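Local coordinates for protein amino acid amide racemase (Ochrobactrum anthropi, PDB 6GIO) that binds pyridoxal-5'-phosphate and belongs to the class-III aminotransferase family of fold-type I enzymes, at residues Arg35-Ser48 and Arg378-Gly390. Sequence-based numbering, arbitrary orientation.
Sequences RLIEEGGRSILDLS and RGYQLGAAFTYVG
Arg-42 reaches across to the last turn of helix 369-382, where its NH1 donates to Tyr-380 O over 3.1 Å, lying in both the guanidinium plane and the carbonyl plane. Carbonyls near a helix C-terminus run short of N-H donors, so a long cationic side chain is well suited; here the backbone N of Gly-383 and the arginine both donate to Tyr-380 O. The bend at chi3 (58°) turns the guanidinium so that NH2 comes over one face of the Tyr-380 ring, 3.3 Å from CE1, in a cation-pi contact with the two planes 83° apart. Ile-44 CD1 covers a guanidinium face.

Glu-38 joins the two partners. Its CG is anti to the backbone N (chi1 -180°) and the chain runs on extended, bringing OE1 to Arg-42 NH2 in a 2.8 Å salt bridge, while OE2 accepts a hydrogen bond from Tyr-380 OH at 2.7 Å through its syn lone pair, at the edge of the ring.

Gly-383, at positive phi, forms the Schellman motif at the helix C-terminus, where a side chain would press on the preceding carbonyl oxygen, and lets the chain turn directly into a parallel strand pair. Leu-45 N donates to Gly-383 O at 2.9 Å, and Ala-385 N returns to Leu-45 O at 3.0 Å. Small Ala-385 admits Ile-44 CG2 on one side of its methyl and Asp-46 OD1 on another; on the opposite sheet face Ala-384 lies with Leu-45, and Leu-47 CD1 meets Ala-384 CB at 3.9 Å. Asp-46 OD1 forms an Asx turn with Ser-48 N, and Ser-48 OG is hydrogen-bonded to Tyr-82 OH of the second subunit.

Strands 43-46 and 384-389 thus join distant parts of the chain in one mixed sheet, while the carboxylate probably balances the arginine's charge and limits rotation of both cation and phenol.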
loop_
_atom_site.group_PDB
_atom_site.type_symbol
_atom_site.label_atom_id
_atom_site.label_comp_id
_atom_site.label_asym_id
_atom_site.label_seq_id
_atom_site.Cartn_x
_atom_site.Cartn_y
_atom_site.Cartn_z
ATOM N N ARG C 35 -10.694 23.713 1.413
ATOM C CA ARG C 35 -11.354 23.755 0.076
ATOM C C ARG C 35 -10.550 23.055 -1.002
ATOM O O ARG C 35 -9.325 22.993 -0.907
ATOM C CB ARG C 35 -11.626 25.203 -0.355
ATOM C CG ARG C 35 -12.296 26.077 0.717
ATOM C CD ARG C 35 -12.706 27.439 0.153
ATOM N NE ARG C 35 -13.885 27.280 -0.686
ATOM C CZ ARG C 35 -15.141 27.279 -0.229
ATOM N NH1 ARG C 35 -16.135 27.107 -1.089
ATOM N NH2 ARG C 35 -15.410 27.468 1.062
ATOM N N LEU C 36 -11.241 22.511 -2.015
ATOM C CA LEU C 36 -10.608 21.828 -3.127
ATOM C C LEU C 36 -10.839 22.649 -4.386
ATOM O O LEU C 36 -11.910 23.244 -4.552
ATOM C CB LEU C 36 -11.167 20.412 -3.324
ATOM C CG LEU C 36 -10.765 19.447 -2.195
ATOM C CD1 LEU C 36 -11.585 18.176 -2.282
ATOM C CD2 LEU C 36 -9.267 19.143 -2.206
ATOM N N ILE C 37 -9.840 22.678 -5.271
ATOM C CA ILE C 37 -9.958 23.502 -6.485
ATOM C C ILE C 37 -10.243 22.645 -7.703
ATOM O O ILE C 37 -9.450 21.800 -8.095
ATOM C CB ILE C 37 -8.676 24.329 -6.761
ATOM C CG1 ILE C 37 -8.144 24.958 -5.486
ATOM C CG2 ILE C 37 -8.936 25.344 -7.881
ATOM C CD1 ILE C 37 -9.094 25.866 -4.754
ATOM N N GLU C 38 -11.403 22.851 -8.281
ATOM C CA GLU C 38 -11.788 22.151 -9.497
ATOM C C GLU C 38 -11.027 22.741 -10.654
ATOM O O GLU C 38 -10.677 23.916 -10.628
ATOM C CB GLU C 38 -13.297 22.290 -9.725
ATOM C CG GLU C 38 -13.821 21.592 -10.973
ATOM C CD GLU C 38 -15.318 21.248 -10.919
ATOM O OE1 GLU C 38 -16.103 22.025 -10.316
ATOM O OE2 GLU C 38 -15.690 20.183 -11.488
ATOM N N GLU C 39 -10.751 21.929 -11.657
ATOM C CA GLU C 39 -10.277 22.444 -12.931
ATOM C C GLU C 39 -11.207 23.587 -13.393
ATOM O O GLU C 39 -12.429 23.515 -13.235
ATOM C CB GLU C 39 -10.213 21.328 -13.969
ATOM C CG GLU C 39 -9.574 21.755 -15.301
ATOM C CD GLU C 39 -9.547 20.631 -16.311
ATOM O OE1 GLU C 39 -10.619 20.011 -16.552
ATOM O OE2 GLU C 39 -8.454 20.355 -16.852
ATOM N N GLY C 40 -10.626 24.645 -13.941
ATOM C CA GLY C 40 -11.379 25.863 -14.219
ATOM C C GLY C 40 -11.320 26.842 -13.037
ATOM O O GLY C 40 -11.569 28.018 -13.204
ATOM N N GLY C 41 -10.985 26.384 -11.830
ATOM C CA GLY C 41 -10.726 27.295 -10.740
ATOM C C GLY C 41 -11.766 27.377 -9.639
ATOM O O GLY C 41 -11.513 27.993 -8.607
ATOM N N ARG C 42 -12.924 26.756 -9.796
ATOM C CA ARG C 42 -13.981 26.902 -8.767
ATOM C C ARG C 42 -13.511 26.237 -7.463
ATOM O O ARG C 42 -12.925 25.164 -7.487
ATOM C CB ARG C 42 -15.278 26.279 -9.257
ATOM C CG ARG C 42 -16.540 26.691 -8.492
ATOM C CD ARG C 42 -17.812 26.234 -9.221
ATOM N NE ARG C 42 -17.851 24.781 -9.442
ATOM C CZ ARG C 42 -18.562 23.894 -8.733
ATOM N NH1 ARG C 42 -19.333 24.271 -7.729
ATOM N NH2 ARG C 42 -18.501 22.600 -9.036
ATOM N N SER C 43 -13.777 26.884 -6.346
ATOM C CA SER C 43 -13.301 26.452 -5.035
ATOM C C SER C 43 -14.400 25.742 -4.256
ATOM O O SER C 43 -15.357 26.374 -3.847
ATOM C CB SER C 43 -12.821 27.670 -4.253
ATOM O OG SER C 43 -12.757 27.407 -2.860
ATOM N N ILE C 44 -14.233 24.444 -3.996
ATOM C CA ILE C 44 -15.296 23.607 -3.410
ATOM C C ILE C 44 -15.013 23.312 -1.938
ATOM O O ILE C 44 -13.915 22.940 -1.598
ATOM C CB ILE C 44 -15.370 22.270 -4.146
ATOM C CG1 ILE C 44 -15.484 22.501 -5.661
ATOM C CG2 ILE C 44 -16.525 21.397 -3.625
ATOM C CD1 ILE C 44 -16.675 23.322 -6.078
ATOM N N LEU C 45 -16.012 23.465 -1.076
ATOM C CA LEU C 45 -15.845 23.145 0.343
ATOM C C LEU C 45 -15.766 21.621 0.522
ATOM O O LEU C 45 -16.652 20.901 0.098
ATOM C CB LEU C 45 -16.987 23.748 1.171
ATOM C CG LEU C 45 -16.930 23.414 2.675
ATOM C CD1 LEU C 45 -15.626 23.845 3.336
ATOM C CD2 LEU C 45 -18.102 24.024 3.435
ATOM N N ASP C 46 -14.704 21.127 1.161
ATOM C CA ASP C 46 -14.525 19.698 1.259
ATOM C C ASP C 46 -15.083 19.153 2.551
ATOM O O ASP C 46 -14.437 19.198 3.585
ATOM C CB ASP C 46 -13.068 19.251 1.088
ATOM C CG ASP C 46 -12.943 17.696 1.007
ATOM O OD1 ASP C 46 -13.896 17.067 0.468
ATOM O OD2 ASP C 46 -11.917 17.120 1.479
ATOM N N LEU C 47 -16.265 18.556 2.449
ATOM C CA LEU C 47 -16.859 17.835 3.576
ATOM C C LEU C 47 -16.538 16.336 3.553
ATOM O O LEU C 47 -16.862 15.611 4.491
ATOM C CB LEU C 47 -18.354 18.052 3.546
ATOM C CG LEU C 47 -18.780 19.521 3.504
ATOM C CD1 LEU C 47 -20.282 19.631 3.271
ATOM C CD2 LEU C 47 -18.366 20.206 4.794
ATOM N N SER C 48 -15.884 15.888 2.490
ATOM C CA SER C 48 -15.424 14.513 2.377
ATOM C C SER C 48 -14.098 14.180 3.054
ATOM O O SER C 48 -13.875 13.017 3.360
ATOM C CB SER C 48 -15.344 14.106 0.903
ATOM O OG SER C 48 -14.163 14.550 0.284
ATOM N N ARG C 378 -26.046 17.622 -6.719
ATOM C CA ARG C 378 -26.475 18.990 -6.509
ATOM C C ARG C 378 -25.604 19.698 -5.471
ATOM O O ARG C 378 -25.339 20.903 -5.600
ATOM C CB ARG C 378 -27.946 19.036 -6.122
ATOM C CG ARG C 378 -28.546 20.426 -6.005
ATOM C CD ARG C 378 -28.463 21.160 -7.340
ATOM N NE ARG C 378 -29.068 22.482 -7.264
ATOM C CZ ARG C 378 -28.872 23.446 -8.168
ATOM N NH1 ARG C 378 -28.066 23.247 -9.208
ATOM N NH2 ARG C 378 -29.449 24.616 -8.009
ATOM N N GLY C 379 -25.173 18.974 -4.430
ATOM C CA GLY C 379 -24.173 19.512 -3.486
ATOM C C GLY C 379 -22.920 20.045 -4.184
ATOM O O GLY C 379 -22.439 21.157 -3.941
ATOM N N TYR C 380 -22.380 19.210 -5.031
ATOM C CA TYR C 380 -21.246 19.546 -5.847
ATOM C C TYR C 380 -21.504 20.833 -6.670
ATOM O O TYR C 380 -20.662 21.727 -6.685
ATOM C CB TYR C 380 -20.916 18.343 -6.740
ATOM C CG TYR C 380 -20.256 18.711 -8.022
ATOM C CD1 TYR C 380 -18.882 18.984 -8.058
ATOM C CD2 TYR C 380 -21.003 18.817 -9.219
ATOM C CE1 TYR C 380 -18.269 19.337 -9.237
ATOM C CE2 TYR C 380 -20.395 19.182 -10.408
ATOM C CZ TYR C 380 -19.032 19.433 -10.405
ATOM O OH TYR C 380 -18.387 19.773 -11.557
ATOM N N GLN C 381 -22.659 20.954 -7.312
ATOM C CA GLN C 381 -22.930 22.178 -8.110
ATOM C C GLN C 381 -23.063 23.399 -7.205
ATOM O O GLN C 381 -22.723 24.478 -7.588
ATOM C CB GLN C 381 -24.215 22.040 -8.898
ATOM C CG GLN C 381 -24.214 20.953 -9.904
ATOM C CD GLN C 381 -25.512 20.987 -10.700
ATOM O OE1 GLN C 381 -26.595 20.877 -10.143
ATOM N NE2 GLN C 381 -25.397 21.145 -12.006
ATOM N N LEU C 382 -23.559 23.203 -5.993
ATOM C CA LEU C 382 -23.677 24.280 -5.041
ATOM C C LEU C 382 -22.386 24.590 -4.285
ATOM O O LEU C 382 -22.379 25.530 -3.480
ATOM C CB LEU C 382 -24.809 23.991 -4.026
ATOM C CG LEU C 382 -26.194 23.835 -4.660
ATOM C CD1 LEU C 382 -27.185 23.317 -3.617
ATOM C CD2 LEU C 382 -26.658 25.159 -5.287
ATOM N N GLY C 383 -21.315 23.815 -4.521
ATOM C CA GLY C 383 -19.996 24.120 -3.938
ATOM C C GLY C 383 -19.583 23.309 -2.706
ATOM O O GLY C 383 -18.746 23.755 -1.909
ATOM N N ALA C 384 -20.123 22.101 -2.559
ATOM C CA ALA C 384 -19.673 21.184 -1.494
ATOM C C ALA C 384 -19.471 19.765 -2.014
ATOM O O ALA C 384 -20.287 19.254 -2.814
ATOM C CB ALA C 384 -20.639 21.172 -0.340
ATOM N N ALA C 385 -18.376 19.145 -1.555
ATOM C CA ALA C 385 -18.027 17.780 -1.922
ATOM C C ALA C 385 -18.336 16.809 -0.777
ATOM O O ALA C 385 -17.741 16.907 0.323
ATOM C CB ALA C 385 -16.559 17.683 -2.313
ATOM N N PHE C 386 -19.235 15.854 -1.027
ATOM C CA PHE C 386 -19.472 14.802 -0.015
ATOM C C PHE C 386 -19.848 13.512 -0.694
ATOM O O PHE C 386 -19.852 13.441 -1.934
ATOM C CB PHE C 386 -20.462 15.251 1.088
ATOM C CG PHE C 386 -21.753 15.846 0.574
ATOM C CD1 PHE C 386 -21.795 17.160 0.089
ATOM C CD2 PHE C 386 -22.940 15.119 0.624
ATOM C CE1 PHE C 386 -22.977 17.718 -0.378
ATOM C CE2 PHE C 386 -24.132 15.672 0.155
ATOM C CZ PHE C 386 -24.146 16.964 -0.356
ATOM N N THR C 387 -20.138 12.479 0.108
ATOM C CA THR C 387 -20.344 11.122 -0.430
ATOM C C THR C 387 -21.504 10.464 0.265
ATOM O O THR C 387 -22.108 11.062 1.135
ATOM C CB THR C 387 -19.096 10.254 -0.236
ATOM O OG1 THR C 387 -18.840 10.097 1.163
ATOM C CG2 THR C 387 -17.897 10.906 -0.884
ATOM N N TYR C 388 -21.827 9.230 -0.120
ATOM C CA TYR C 388 -22.691 8.408 0.715
ATOM C C TYR C 388 -22.123 7.018 1.011
ATOM O O TYR C 388 -21.295 6.477 0.276
ATOM C CB TYR C 388 -24.074 8.256 0.113
ATOM C CG TYR C 388 -24.097 7.684 -1.276
ATOM C CD1 TYR C 388 -24.063 6.319 -1.507
ATOM C CD2 TYR C 388 -24.172 8.533 -2.364
ATOM C CE1 TYR C 388 -24.113 5.809 -2.800
ATOM C CE2 TYR C 388 -24.225 8.045 -3.641
ATOM C CZ TYR C 388 -24.199 6.696 -3.863
ATOM O OH TYR C 388 -24.256 6.292 -5.174
ATOM N N VAL C 389 -22.615 6.454 2.097
ATOM C CA VAL C 389 -22.217 5.138 2.530
ATOM C C VAL C 389 -23.452 4.358 2.897
ATOM O O VAL C 389 -24.577 4.802 2.639
ATOM C CB VAL C 389 -21.230 5.230 3.717
ATOM C CG1 VAL C 389 -19.962 5.938 3.246
ATOM C CG2 VAL C 389 -21.849 5.916 4.932
ATOM N N GLY C 390 -23.242 3.152 3.416
ATOM C CA GLY C 390 -24.319 2.383 4.053
ATOM C C GLY C 390 -24.656 1.123 3.297
ATOM O O GLY C 390 -24.513 1.051 2.097
#